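Local coordinates for protein arsenic responsive repressor ArsR (Corynebacterium glutamicum ATCC 13032, PDB 6J0E) that probably represses transcription as a dimeric winged-helix DNA-binding protein of the ArsR family and releases its operator when As(III) binds, at residues 44-49 and 61-66; 80-85 and 96-101. One frame throughout, in Å; residues are numbered along the deposited sequence.

From the N terminus, helix 41-52 comes first. Contact 1 closes the loop between it and helix 60-67, a connection that holds the short strand 58-59 and the arsenic-site residues Gly54 and Cys55. After helix 71-83, contact 2 closes the loop from the end of that helix to strand 95-100, with strand 87-92 inside it. The two loops follow in series and neither nests in nor crosses the other. They meet in the core, where Ile46 CD1 lies 4.0 Å from Met81 CE and Leu47 CG packs on Met81 SD. Together they tie the three helices and the beta wing into one winged helix-turn-helix domain.

Contact 1 of 2, residues 44-49 and 61-66; sequences LRILSQ and NELTDL
In Leu63 the first torsion sets CG anti to the carbonyl carbon (chi1 -78°), and the two methyls of its fork meet two different residues of helix 41-52. Gln49 has the same kind of first torsion, but its chain then turns about the CB-CG bond (chi2 -86°), which carries the amide across Leu66 at a slant. Ile46 meets Leu63 by its branch methyl: CG2 lies 4.1 Å from Leu63 CD1. These two side chains cross at about a right angle. The other methyl of the fork, Leu63 CD2, sits 3.9 Å from Gln49 CB, so it packs on the aliphatic base of the glutamine and not on its amide. The amide meets Leu66 instead. Gln49 OE1 is 3.8 Å from Leu66 CD1 and 4.0 Å from Leu66 CB. This is van der Waals contact between a polar oxygen and carbon. Ile46 and Leu63 are buried; Leu66 is exposed. Within 61-66, Thr64 OG1 donates to Asn61 O, which also accepts from Asp65 N. The segment axes approach to 11.1 Å and are inclined by 107°. With the helices this far apart, contact is made through side chains. Met67 of helix 60-67 also packs on Ile46 and Gln49. Ile46 also packs on His77 of helix 71-83, which follows helix 60-67 as the second helix of the helix-turn-helix. On helix 41-52, Leu44 and Leu47 pack on Leu38 of helix 28-38, while Arg45 and Ser48 hydrogen-bond to Ser28 and Leu23 of the second subunit.

Contact 2 of 2, residues 80-85 and 96-101; sequences KMTEAG and VLHRVR
The contact belongs to the winged helix-turn-helix domain, where the end of helix 71-83 meets strand 95-100 of the beta wing. Thr82 presents its hydroxyl to the edge of the His98 ring: OG1 lies in the ring plane, 3.3 Å from CD2 and 3.5 Å from NE2. The two side chains cross at about a right angle. The hydroxyl sits beside the backbone N of Thr82 (chi1 -65°), and its hydrogen bond is made back along the helix to Leu78 O. Leu87 of the next strand packs on Thr82, and Arg89 of that strand touches His98. In ArsR-family proteins the helix here is the recognition helix, and the hairpin of strands 87-92 and 95-100 is the wing. The helix closes in a Schellman motif at Gly85. Phi of Gly85 is positive (97°), and Gly85 N bonds to Thr82 O at 3.1 Å and, weakly, to Met81 O. From this turn the chain runs into the wing. Gly85 O lies 3.8 Å from CB of Arg101, the residue just after strand 95-100. A water joins the two backbones there, donating to Gly85 O at 2.6 Å and to Arg101 O at 2.8 Å. The Arg101 chain is folded by turns about CB-CG and CG-CD, and its guanidinium forms salt bridges with Asp88 and Glu103.

Contact 1 of 2, residues 44-49 and 61-66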
ATOM      1  N   LEU B  44       5.360  -9.489   7.808  1.00  9.41           N
ATOM      2  CA  LEU B  44       5.929  -8.198   7.426  1.00 11.94           C
ATOM      3  C   LEU B  44       7.397  -8.116   7.710  1.00 12.30           C
ATOM      4  O   LEU B  44       8.152  -7.538   6.920  1.00 10.44           O
ATOM      5  CB  LEU B  44       5.213  -7.032   8.196  1.00 13.20           C
ATOM      6  CG  LEU B  44       3.845  -6.796   7.623  1.00 13.23           C
ATOM      7  CD1 LEU B  44       3.416  -5.432   8.261  1.00 14.85           C
ATOM      8  CD2 LEU B  44       3.714  -6.666   6.135  1.00 13.60           C
ATOM      9  N   ARG B  45       7.778  -8.601   8.880  1.00 12.79           N
ATOM     10  CA  ARG B  45       9.231  -8.762   9.197  1.00 14.87           C
ATOM     11  C   ARG B  45      10.037  -9.665   8.284  1.00 12.81           C
ATOM     12  O   ARG B  45      11.213  -9.332   8.016  1.00 13.12           O
ATOM     13  CB  ARG B  45       9.435  -9.180  10.626  1.00 14.88           C
ATOM     14  CG  ARG B  45       8.906  -8.139  11.586  1.00 17.11           C
ATOM     15  CD  ARG B  45       9.599  -8.057  12.969  1.00 15.13           C
ATOM     16  NE  ARG B  45       9.680  -9.360  13.600  1.00 18.59           N
ATOM     17  CZ  ARG B  45       8.743  -9.984  14.301  1.00 15.80           C
ATOM     18  NH1 ARG B  45       7.558  -9.485  14.446  1.00 18.57           N
ATOM     19  NH2 ARG B  45       8.997 -11.194  14.818  1.00 18.44           N
ATOM     20  N   ILE B  46       9.465 -10.750   7.847  1.00 12.37           N
ATOM     21  CA  ILE B  46      10.124 -11.574   6.866  1.00 13.62           C
ATOM     22  C   ILE B  46      10.329 -10.700   5.685  1.00 13.47           C
ATOM     23  O   ILE B  46      11.448 -10.683   5.162  1.00 11.51           O
ATOM     24  CB  ILE B  46       9.387 -12.846   6.484  1.00 13.87           C
ATOM     25  CG1 ILE B  46       9.238 -13.688   7.712  1.00 12.57           C
ATOM     26  CG2 ILE B  46      10.091 -13.457   5.289  1.00 14.15           C
ATOM     27  CD1 ILE B  46       8.515 -15.035   7.608  1.00 12.78           C
ATOM     28  N   LEU B  47       9.255 -10.024   5.207  1.00 11.70           N
ATOM     29  CA  LEU B  47       9.487  -9.106   4.059  1.00 12.46           C
ATOM     30  C   LEU B  47      10.565  -8.109   4.242  1.00 15.78           C
ATOM     31  O   LEU B  47      11.322  -7.813   3.288  1.00 16.15           O
ATOM     32  CB  LEU B  47       8.193  -8.416   3.580  1.00 13.05           C
ATOM     33  CG  LEU B  47       7.286  -9.428   3.113  1.00 13.53           C
ATOM     34  CD1 LEU B  47       5.972  -8.729   2.768  1.00 15.05           C
ATOM     35  CD2 LEU B  47       7.799 -10.120   1.813  1.00 14.98           C
ATOM     36  N   SER B  48      10.593  -7.523   5.429  1.00 15.09           N
ATOM     37  CA  SER B  48      11.733  -6.669   5.869  1.00 15.81           C
ATOM     38  C   SER B  48      13.088  -7.201   5.837  1.00 14.05           C
ATOM     39  O   SER B  48      14.000  -6.513   5.433  1.00 14.23           O
ATOM     40  CB  SER B  48      11.492  -6.225   7.326  1.00 19.44           C
ATOM     41  OG  SER B  48      10.980  -4.944   7.248  1.00 29.38           O
ATOM     42  N   GLN B  49      13.225  -8.416   6.392  1.00 14.13           N
ATOM     43  CA  GLN B  49      14.578  -9.031   6.334  1.00 14.47           C
ATOM     44  C   GLN B  49      14.984  -9.274   4.843  1.00 16.21           C
ATOM     45  O   GLN B  49      16.143  -9.138   4.500  1.00 13.40           O
ATOM     46  CB  GLN B  49      14.619 -10.324   7.139  1.00 15.09           C
ATOM     47  CG  GLN B  49      14.334 -10.104   8.613  1.00 16.00           C
ATOM     48  CD  GLN B  49      15.609  -9.729   9.405  1.00 18.00           C
ATOM     49  OE1 GLN B  49      16.701  -9.606   8.803  1.00 15.43           O
ATOM     50  NE2 GLN B  49      15.456  -9.452  10.692  1.00 15.11           N
ATOM     51  N   ASN B  61      16.704 -21.504   6.608  1.00 17.75           N
ATOM     52  CA  ASN B  61      17.760 -21.573   7.673  1.00 23.76           C
ATOM     53  C   ASN B  61      18.339 -20.224   7.977  1.00 18.29           C
ATOM     54  O   ASN B  61      18.499 -19.880   9.124  1.00 16.76           O
ATOM     55  CB  ASN B  61      18.935 -22.452   7.336  1.00 28.56           C
ATOM     56  CG  ASN B  61      18.736 -23.813   7.815  1.00 34.03           C
ATOM     57  OD1 ASN B  61      17.589 -24.256   7.913  1.00 33.76           O
ATOM     58  ND2 ASN B  61      19.824 -24.509   8.103  1.00 36.76           N
ATOM     59  N   GLU B  62      18.577 -19.438   6.944  1.00 13.69           N
ATOM     60  CA  GLU B  62      19.142 -18.126   7.146  1.00 15.72           C
ATOM     61  C   GLU B  62      18.099 -17.204   7.832  1.00 15.49           C
ATOM     62  O   GLU B  62      18.417 -16.408   8.741  1.00 16.99           O
ATOM     63  CB  GLU B  62      19.613 -17.578   5.810  1.00 16.79           C
ATOM     64  CG  GLU B  62      20.262 -16.186   5.900  1.00 20.71           C
ATOM     65  CD  GLU B  62      20.847 -15.603   4.570  1.00 26.49           C
ATOM     66  OE1 GLU B  62      20.910 -16.253   3.492  1.00 22.30           O
ATOM     67  OE2 GLU B  62      21.229 -14.404   4.613  1.00 26.62           O
ATOM     68  N   LEU B  63      16.834 -17.351   7.462  1.00 14.32           N
ATOM     69  CA  LEU B  63      15.851 -16.436   8.027  1.00 12.21           C
ATOM     70  C   LEU B  63      15.580 -16.850   9.496  1.00 11.22           C
ATOM     71  O   LEU B  63      15.267 -16.013  10.323  1.00 11.53           O
ATOM     72  CB  LEU B  63      14.425 -16.440   7.264  1.00 13.29           C
ATOM     73  CG  LEU B  63      14.422 -15.647   5.953  1.00 13.59           C
ATOM     74  CD1 LEU B  63      13.172 -16.167   5.203  1.00 11.97           C
ATOM     75  CD2 LEU B  63      14.477 -14.157   6.339  1.00 15.58           C
ATOM     76  N   THR B  64      15.660 -18.172   9.793  1.00 12.27           N
ATOM     77  CA  THR B  64      15.375 -18.582  11.213  1.00 13.45           C
ATOM     78  C   THR B  64      16.550 -18.028  12.080  1.00 12.01           C
ATOM     79  O   THR B  64      16.268 -17.571  13.205  1.00 13.57           O
ATOM     80  CB  THR B  64      15.305 -20.059  11.463  1.00 15.27           C
ATOM     81  OG1 THR B  64      16.551 -20.566  11.072  1.00 22.06           O
ATOM     82  CG2 THR B  64      14.141 -20.780  10.670  1.00 16.73           C
ATOM     83  N   ASP B  65      17.770 -18.072  11.599  1.00 12.28           N
ATOM     84  CA  ASP B  65      18.874 -17.485  12.327  1.00 14.90           C
ATOM     85  C   ASP B  65      18.640 -15.944  12.537  1.00 14.64           C
ATOM     86  O   ASP B  65      18.872 -15.392  13.645  1.00 13.99           O
ATOM     87  CB  ASP B  65      20.190 -17.876  11.585  1.00 15.64           C
ATOM     88  CG  ASP B  65      21.480 -17.843  12.502  0.50 19.78           C
ATOM     89  OD1 ASP B  65      21.472 -18.126  13.734  0.50 16.30           O
ATOM     90  OD2 ASP B  65      22.521 -17.521  11.921  0.50 20.66           O
ATOM     91  N   LEU B  66      18.254 -15.251  11.470  1.00 14.42           N
ATOM     92  CA  LEU B  66      18.095 -13.761  11.502  1.00 17.39           C
ATOM     93  C   LEU B  66      16.972 -13.361  12.471  1.00 18.30           C
ATOM     94  O   LEU B  66      17.045 -12.339  13.209  1.00 14.20           O
ATOM     95  CB  LEU B  66      17.885 -13.190  10.063  1.00 17.38           C
ATOM     96  CG  LEU B  66      19.024 -13.189   9.032  1.00 19.28           C
ATOM     97  CD1 LEU B  66      18.466 -12.739   7.733  1.00 23.42           C
ATOM     98  CD2 LEU B  66      20.143 -12.205   9.479  1.00 22.07           C
TER

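Contact 2 of 2, residues 80-85 and 96-101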
ATOM      1  N   LYS B  80       2.652 -19.340   2.967  1.00 12.69           N
ATOM      2  CA  LYS B  80       1.479 -18.490   2.777  1.00 12.83           C
ATOM      3  C   LYS B  80       1.855 -17.308   1.852  1.00 11.12           C
ATOM      4  O   LYS B  80       1.121 -17.024   0.962  1.00 10.58           O
ATOM      5  CB  LYS B  80       0.980 -17.998   4.126  1.00 14.99           C
ATOM      6  CG  LYS B  80       0.452 -19.160   5.004  1.00 15.80           C
ATOM      7  CD  LYS B  80      -0.797 -19.835   4.445  1.00 18.52           C
ATOM      8  CE  LYS B  80      -1.340 -20.835   5.545  1.00 17.66           C
ATOM      9  NZ  LYS B  80      -2.438 -21.522   4.836  1.00 20.08           N
ATOM     10  N   MET B  81       3.051 -16.743   2.000  1.00  9.70           N
ATOM     11  CA  MET B  81       3.456 -15.653   1.193  1.00  9.24           C
ATOM     12  C   MET B  81       3.743 -16.043  -0.277  1.00  8.63           C
ATOM     13  O   MET B  81       3.493 -15.298  -1.189  1.00 10.38           O
ATOM     14  CB  MET B  81       4.589 -14.871   1.790  1.00 12.48           C
ATOM     15  CG  MET B  81       4.068 -14.082   2.969  1.00 18.92           C
ATOM     16  SD  MET B  81       5.485 -13.116   3.433  1.00 32.91           S
ATOM     17  CE  MET B  81       6.187 -14.301   4.485  1.00 12.92           C
ATOM     18  N   THR B  82       4.305 -17.234  -0.430  1.00  8.17           N
ATOM     19  CA  THR B  82       4.539 -17.804  -1.775  1.00  8.69           C
ATOM     20  C   THR B  82       3.132 -18.161  -2.460  1.00  9.63           C
ATOM     21  O   THR B  82       3.055 -17.941  -3.587  1.00  7.66           O
ATOM     22  CB  THR B  82       5.388 -19.044  -1.664  1.00  9.28           C
ATOM     23  OG1 THR B  82       6.696 -18.680  -1.178  1.00 10.05           O
ATOM     24  CG2 THR B  82       5.574 -19.713  -2.999  1.00  8.90           C
ATOM     25  N   GLU B  83       2.202 -18.725  -1.733  1.00  9.21           N
ATOM     26  CA  GLU B  83       0.913 -19.089  -2.354  1.00 11.45           C
ATOM     27  C   GLU B  83       0.262 -17.748  -2.774  1.00 12.56           C
ATOM     28  O   GLU B  83      -0.563 -17.673  -3.720  1.00 14.62           O
ATOM     29  CB  GLU B  83       0.109 -19.867  -1.375  1.00 13.19           C
ATOM     30  CG  GLU B  83       0.639 -21.281  -1.246  1.00 16.63           C
ATOM     31  CD  GLU B  83       0.236 -21.986  -0.011  1.00 16.53           C
ATOM     32  OE1 GLU B  83       0.531 -23.206   0.074  1.00 21.10           O
ATOM     33  OE2 GLU B  83      -0.486 -21.450   0.799  1.00 19.44           O
ATOM     34  N   ALA B  84       0.480 -16.713  -1.991  1.00  9.71           N
ATOM     35  CA  ALA B  84      -0.136 -15.404  -2.320  1.00  9.00           C
ATOM     36  C   ALA B  84       0.480 -14.718  -3.486  1.00 12.18           C
ATOM     37  O   ALA B  84      -0.054 -13.727  -4.007  1.00 13.56           O
ATOM     38  CB  ALA B  84      -0.224 -14.548  -1.092  1.00  9.75           C
ATOM     39  N   GLY B  85       1.717 -15.121  -3.834  1.00 11.47           N
ATOM     40  CA  GLY B  85       2.445 -14.557  -4.952  1.00 10.34           C
ATOM     41  C   GLY B  85       3.458 -13.454  -4.555  1.00 10.06           C
ATOM     42  O   GLY B  85       4.056 -12.801  -5.441  1.00  9.75           O
ATOM     43  N   VAL B  96      16.363 -25.053  -1.451  1.00 17.59           N
ATOM     44  CA  VAL B  96      15.284 -24.120  -1.894  1.00 17.38           C
ATOM     45  C   VAL B  96      15.507 -22.736  -1.245  1.00 15.65           C
ATOM     46  O   VAL B  96      15.548 -22.641  -0.020  1.00 15.49           O
ATOM     47  CB  VAL B  96      13.917 -24.596  -1.446  1.00 16.50           C
ATOM     48  CG1 VAL B  96      12.853 -23.522  -1.744  1.00 18.09           C
ATOM     49  CG2 VAL B  96      13.479 -25.923  -2.130  1.00 19.72           C
ATOM     50  N   LEU B  97      15.638 -21.664  -2.081  1.00 11.90           N
ATOM     51  CA  LEU B  97      15.690 -20.266  -1.574  1.00 12.08           C
ATOM     52  C   LEU B  97      14.345 -19.577  -1.862  1.00 13.35           C
ATOM     53  O   LEU B  97      13.594 -19.970  -2.747  1.00 10.26           O
ATOM     54  CB  LEU B  97      16.736 -19.491  -2.222  1.00 10.94           C
ATOM     55  CG  LEU B  97      18.118 -20.191  -2.203  1.00 12.71           C
ATOM     56  CD1 LEU B  97      19.086 -19.388  -3.003  1.00 11.78           C
ATOM     57  CD2 LEU B  97      18.519 -20.423  -0.799  1.00 11.78           C
ATOM     58  N   HIS B  98      14.043 -18.521  -1.087  1.00 10.60           N
ATOM     59  CA  HIS B  98      12.846 -17.714  -1.369  1.00 11.66           C
ATOM     60  C   HIS B  98      13.223 -16.324  -1.743  1.00 12.69           C
ATOM     61  O   HIS B  98      14.129 -15.753  -1.151  1.00 10.69           O
ATOM     62  CB  HIS B  98      12.064 -17.707  -0.079  1.00 12.81           C
ATOM     63  CG  HIS B  98      11.193 -18.883   0.034  1.00 16.59           C
ATOM     64  ND1 HIS B  98      11.608 -20.021   0.587  1.00 15.44           N
ATOM     65  CD2 HIS B  98       9.909 -19.098  -0.363  1.00 20.76           C
ATOM     66  CE1 HIS B  98      10.652 -20.925   0.560  1.00 16.30           C
ATOM     67  NE2 HIS B  98       9.564 -20.363   0.060  1.00 20.21           N
ATOM     68  N   ARG B  99      12.573 -15.766  -2.777  1.00 12.21           N
ATOM     69  CA  ARG B  99      12.872 -14.401  -3.147  1.00 15.90           C
ATOM     70  C   ARG B  99      11.559 -13.633  -3.341  1.00 15.95           C
ATOM     71  O   ARG B  99      10.557 -14.113  -3.911  1.00 13.74           O
ATOM     72  CB  ARG B  99      13.703 -14.266  -4.398  1.00 18.67           C
ATOM     73  CG  ARG B  99      13.172 -15.117  -5.475  1.00 20.43           C
ATOM     74  CD  ARG B  99      13.558 -14.540  -6.886  1.00 22.89           C
ATOM     75  NE  ARG B  99      12.749 -15.311  -7.815  1.00 23.50           N
ATOM     76  CZ  ARG B  99      12.924 -15.405  -9.119  1.00 27.37           C
ATOM     77  NH1 ARG B  99      13.893 -14.750  -9.717  1.00 34.87           N
ATOM     78  NH2 ARG B  99      12.117 -16.199  -9.791  1.00 26.92           N
ATOM     79  N   VAL B 100      11.619 -12.424  -2.889  1.00 15.39           N
ATOM     80  CA  VAL B 100      10.521 -11.517  -3.105  1.00 16.33           C
ATOM     81  C   VAL B 100      10.284 -11.256  -4.607  1.00 15.29           C
ATOM     82  O   VAL B 100      11.174 -11.163  -5.463  1.00 14.16           O
ATOM     83  CB  VAL B 100      10.692 -10.253  -2.308  1.00 22.18           C
ATOM     84  CG1 VAL B 100      11.684  -9.376  -2.919  1.00 27.32           C
ATOM     85  CG2 VAL B 100       9.318  -9.578  -2.223  1.00 23.54           C
ATOM     86  N   ARG B 101       9.034 -11.225  -4.943  1.00 14.22           N
ATOM     87  CA  ARG B 101       8.567 -10.811  -6.279  1.00 16.45           C
ATOM     88  C   ARG B 101       8.039  -9.330  -6.181  1.00 12.05           C
ATOM     89  O   ARG B 101       7.136  -8.997  -5.442  1.00 12.94           O
ATOM     90  CB  ARG B 101       7.482 -11.773  -6.725  1.00 17.04           C
ATOM     91  CG  ARG B 101       7.902 -13.225  -7.037  1.00 18.58           C
ATOM     92  CD  ARG B 101       8.921 -13.406  -8.151  1.00 23.85           C
ATOM     93  NE  ARG B 101       8.400 -12.995  -9.468  1.00 25.83           N
ATOM     94  CZ  ARG B 101       8.575 -13.616 -10.625  1.00 27.52           C
ATOM     95  NH1 ARG B 101       9.147 -14.803 -10.629  1.00 26.38           N
ATOM     96  NH2 ARG B 101       8.086 -13.071 -11.761  1.00 23.26           N
TER
HETATM   97  O   HOH W   1       4.715 -10.286  -5.849  1.00 15.90           O